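Local coordinates for microtubule-associated protein 1A/1B, light chain 3, putative (Trypanosoma brucei, PDB 3H9D) that probably works in autophagy as a ubiquitin-like ATG8 protein that becomes joined to phosphatidylethanolamine or a related lipid and so anchored to membranes, at residues Phe52-Pro55 against Ser56-Val60; Ser90-Met94 against Ala95-Ser99. All blocks are in the same frame, centred on the assembly; numbering follows the deposited sequence.

Interaction 1: Phe52-Pro55 against Ser56-Val60; sequences FLVP and SDLTV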
# COMPACT_ATOMS: atom_id res chain seq x y z
N PHE A 52 1.30 -15.88 8.79
CA PHE A 52 0.90 -17.17 9.33
C PHE A 52 0.56 -18.12 8.23
O PHE A 52 -0.11 -17.76 7.27
CB PHE A 52 -0.28 -17.02 10.29
CG PHE A 52 0.08 -16.36 11.58
CD1 PHE A 52 0.07 -14.96 11.68
CD2 PHE A 52 0.46 -17.13 12.68
CE1 PHE A 52 0.43 -14.34 12.87
CE2 PHE A 52 0.81 -16.52 13.88
CZ PHE A 52 0.80 -15.12 13.98
N LEU A 53 1.07 -19.34 8.36
CA LEU A 53 0.73 -20.42 7.47
C LEU A 53 -0.22 -21.27 8.30
O LEU A 53 0.20 -22.06 9.13
CB LEU A 53 2.00 -21.17 7.07
CG LEU A 53 2.91 -20.56 5.99
CD1 LEU A 53 3.29 -19.07 6.19
CD2 LEU A 53 4.16 -21.39 5.85
N VAL A 54 -1.52 -21.06 8.07
CA VAL A 54 -2.58 -21.51 8.97
C VAL A 54 -3.23 -22.79 8.45
O VAL A 54 -3.70 -22.81 7.30
CB VAL A 54 -3.67 -20.38 9.16
CG1 VAL A 54 -4.84 -20.85 10.04
CG2 VAL A 54 -3.05 -19.12 9.73
N PRO A 55 -3.26 -23.85 9.28
CA PRO A 55 -3.95 -25.10 8.92
C PRO A 55 -5.37 -24.78 8.44
O PRO A 55 -6.13 -24.13 9.15
CB PRO A 55 -4.00 -25.87 10.23
CG PRO A 55 -2.83 -25.39 11.01
CD PRO A 55 -2.64 -23.94 10.62
N SER A 56 -5.70 -25.23 7.23
CA SER A 56 -6.97 -24.88 6.58
C SER A 56 -8.21 -25.48 7.26
O SER A 56 -9.34 -25.24 6.81
CB SER A 56 -6.92 -25.29 5.12
OG SER A 56 -7.94 -24.65 4.37
N ASP A 57 -7.99 -26.25 8.32
CA ASP A 57 -9.04 -26.89 9.11
C ASP A 57 -9.40 -26.10 10.37
O ASP A 57 -10.23 -26.54 11.18
CB ASP A 57 -8.61 -28.31 9.52
CG ASP A 57 -7.20 -28.35 10.08
OD1 ASP A 57 -7.00 -28.93 11.17
OD2 ASP A 57 -6.28 -27.81 9.43
N LEU A 58 -8.78 -24.93 10.54
CA LEU A 58 -9.03 -24.09 11.70
C LEU A 58 -10.27 -23.23 11.55
O LEU A 58 -10.62 -22.79 10.45
CB LEU A 58 -7.80 -23.22 12.00
CG LEU A 58 -6.84 -23.71 13.10
CD1 LEU A 58 -6.44 -25.17 12.94
CD2 LEU A 58 -5.62 -22.82 13.19
N THR A 59 -10.97 -23.04 12.66
CA THR A 59 -12.02 -22.03 12.74
C THR A 59 -11.34 -20.70 13.08
O THR A 59 -10.17 -20.68 13.47
CB THR A 59 -13.07 -22.36 13.83
OG1 THR A 59 -12.43 -22.55 15.09
CG2 THR A 59 -13.87 -23.60 13.46
N VAL A 60 -12.08 -19.61 12.92
CA VAL A 60 -11.60 -18.31 13.38
C VAL A 60 -11.18 -18.41 14.85
O VAL A 60 -10.08 -18.00 15.20
CB VAL A 60 -12.64 -17.18 13.13
CG1 VAL A 60 -12.28 -15.90 13.92
CG2 VAL A 60 -12.76 -16.89 11.64

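Interaction 2: Ser90-Met94 against Ala95-Ser99; sequences SSAQM and ADIYS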
# COMPACT_ATOMS: atom_id res chain seq x y z
N SER A 90 -15.91 -16.25 15.76
CA SER A 90 -15.05 -17.40 16.03
C SER A 90 -15.57 -18.73 15.46
O SER A 90 -14.81 -19.69 15.31
CB SER A 90 -14.78 -17.51 17.53
OG SER A 90 -15.96 -17.33 18.28
N SER A 91 -16.86 -18.77 15.13
CA SER A 91 -17.54 -19.94 14.57
C SER A 91 -17.17 -20.18 13.11
O SER A 91 -17.26 -21.31 12.62
CB SER A 91 -19.06 -19.75 14.66
OG SER A 91 -19.43 -19.03 15.83
N ALA A 92 -16.78 -19.11 12.42
CA ALA A 92 -16.47 -19.18 11.00
C ALA A 92 -15.23 -20.04 10.73
O ALA A 92 -14.34 -20.17 11.58
CB ALA A 92 -16.30 -17.79 10.43
N GLN A 93 -15.20 -20.65 9.55
CA GLN A 93 -14.08 -21.48 9.13
C GLN A 93 -13.04 -20.58 8.48
O GLN A 93 -13.36 -19.88 7.52
CB GLN A 93 -14.54 -22.53 8.12
CG GLN A 93 -15.68 -23.45 8.58
CD GLN A 93 -15.36 -24.22 9.86
OE1 GLN A 93 -16.25 -24.45 10.69
NE2 GLN A 93 -14.10 -24.64 10.03
N MET A 94 -11.81 -20.59 8.99
CA MET A 94 -10.74 -19.79 8.39
C MET A 94 -10.75 -19.89 6.86
O MET A 94 -10.60 -18.88 6.16
CB MET A 94 -9.37 -20.17 8.95
CG MET A 94 -9.06 -19.55 10.31
SD MET A 94 -9.06 -17.74 10.29
CE MET A 94 -7.51 -17.39 9.45
N ALA A 95 -10.97 -21.10 6.36
CA ALA A 95 -10.90 -21.42 4.94
C ALA A 95 -12.07 -20.88 4.11
O ALA A 95 -11.99 -20.82 2.88
CB ALA A 95 -10.77 -22.92 4.76
N ASP A 96 -13.17 -20.51 4.79
CA ASP A 96 -14.26 -19.74 4.17
C ASP A 96 -13.90 -18.26 4.11
O ASP A 96 -14.17 -17.58 3.12
CB ASP A 96 -15.57 -19.91 4.95
CG ASP A 96 -16.25 -21.27 4.72
OD1 ASP A 96 -15.92 -21.98 3.73
OD2 ASP A 96 -17.13 -21.62 5.54
N ILE A 97 -13.31 -17.76 5.20
CA ILE A 97 -12.81 -16.38 5.28
C ILE A 97 -11.72 -16.15 4.24
O ILE A 97 -11.69 -15.11 3.58
CB ILE A 97 -12.29 -16.02 6.71
CG1 ILE A 97 -13.29 -16.45 7.80
CG2 ILE A 97 -11.95 -14.54 6.84
CD1 ILE A 97 -14.66 -15.77 7.74
N TYR A 98 -10.84 -17.13 4.07
CA TYR A 98 -9.76 -17.02 3.10
C TYR A 98 -10.30 -16.81 1.68
O TYR A 98 -9.89 -15.88 1.00
CB TYR A 98 -8.82 -18.23 3.15
CG TYR A 98 -7.75 -18.17 2.09
CD1 TYR A 98 -6.61 -17.38 2.26
CD2 TYR A 98 -7.87 -18.89 0.90
CE1 TYR A 98 -5.62 -17.31 1.28
CE2 TYR A 98 -6.90 -18.83 -0.08
CZ TYR A 98 -5.78 -18.04 0.11
OH TYR A 98 -4.81 -17.98 -0.87
N SER A 99 -11.24 -17.67 1.27
CA SER A 99 -11.69 -17.72 -0.13
C SER A 99 -12.52 -16.50 -0.52
O SER A 99 -12.45 -16.03 -1.66
CB SER A 99 -12.49 -19.00 -0.38
OG SER A 99 -11.87 -20.10 0.28

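Interaction 1: Phe52-Pro55 against Ser56-Val60
L58 folds back over the end of the strand that carries V54 and P55, and its two methyl groups divide the work. L58 CD2 meets V54 CG1 at 3.8 Å, the two side chains crossing at about a right angle, while L58 CD1 rests 3.7 Å from P55 CB. V54 brings CG1 to this meeting by holding it trans to its own amide nitrogen (chi1 177°), beside the carbonyl carbon; a beta-branched residue such as valine suits a strand and still offers a methyl to the turn. P55 to L58 form a type I beta turn, the corner through which strand 51-55 of this ubiquitin-like fold leaves the sheet on its way to helix 60-71. The bond that closes the turn runs from L58 N to P55 O, 3.1 Å long with an N-H...O angle of 153°, and the donor stands above the carbonyl plane. P55 supplies the accepting carbonyl, and proline, lacking an N-H, suits the end of a strand; S56 and D57 hold the helical-type backbone angles of the two middle positions. D57, at the third position, swings its carboxylate back toward the proline: chi1 of 48° sets CG between amide nitrogen and carbonyl carbon, which carries OD2 to 3.1 Å from P55 CB. T59 takes the N-cap position of helix 60-71, a usual place for threonine, and its side chain caps a backbone N there.

Interaction 2: Ser90-Met94 against Ala95-Ser99
The amide of Q93 and the carboxylate of D96 belong to side chains that run side by side and point the same way, yet their planes stand 88° apart. What D96 OD2 meets is the aliphatic base of the glutamine, Q93 CB and Q93 CG, each at 3.8 Å. The phenol ring of Y98 turns away from this pair: with CG trans to its amide nitrogen (chi1 176°) it reaches toward L32, P33 and L108, and its OH hydrogen-bonds to G106 O.

Q93 is the N-cap residue of helix 94-101, and its carbonyl opens the helical bonding. Q93 O accepts two N-H groups: I97 N at 3.1 Å, nearly in line with the C=O, and D96 N at 2.8 Å, from above the carbonyl plane. The next carbonyl follows the regular i to i+4 pattern, with Y98 N 2.7 Å from M94 O. One turn further on, S99 OG donates back to A95 O over 2.7 Å, so serine's short hydroxyl returns to its own helix. An acidic residue such as D96 suits the first turn, where its charge would probably interact well with the helix dipole.

On the inner side, I97 CD1 packs against A92 CB at 3.7 Å; the small alanine admits the isoleucine close to the backbone of the incoming loop. I97 and M94 both reach V60 of helix 60-71 and L108 of strand 108-113, while M94 also touches I34 of strand 31-38, placing helix 94-101 against these adjacent parallel strands and the neighbouring helix.

Overall arrangement
Interactions 1 and 2 lie far apart in sequence but side by side in space, their centres about 8 Å apart. The segment 56-60, leaving its strand, runs beside the loop that leads into helix 94-101, and two probable backbone hydrogen bonds join them: V60 N to A92 O at 2.7 Å and L58 O to M94 N at 2.9 Å. Side chains add to this seam, with S56 OG packed 3.3 Å from A95 CB. The starts of helices 60-71 and 94-101 are thus tied together. A bound calcium ion lies about 14 Å from the V54 side chain, too far to take part in the contact.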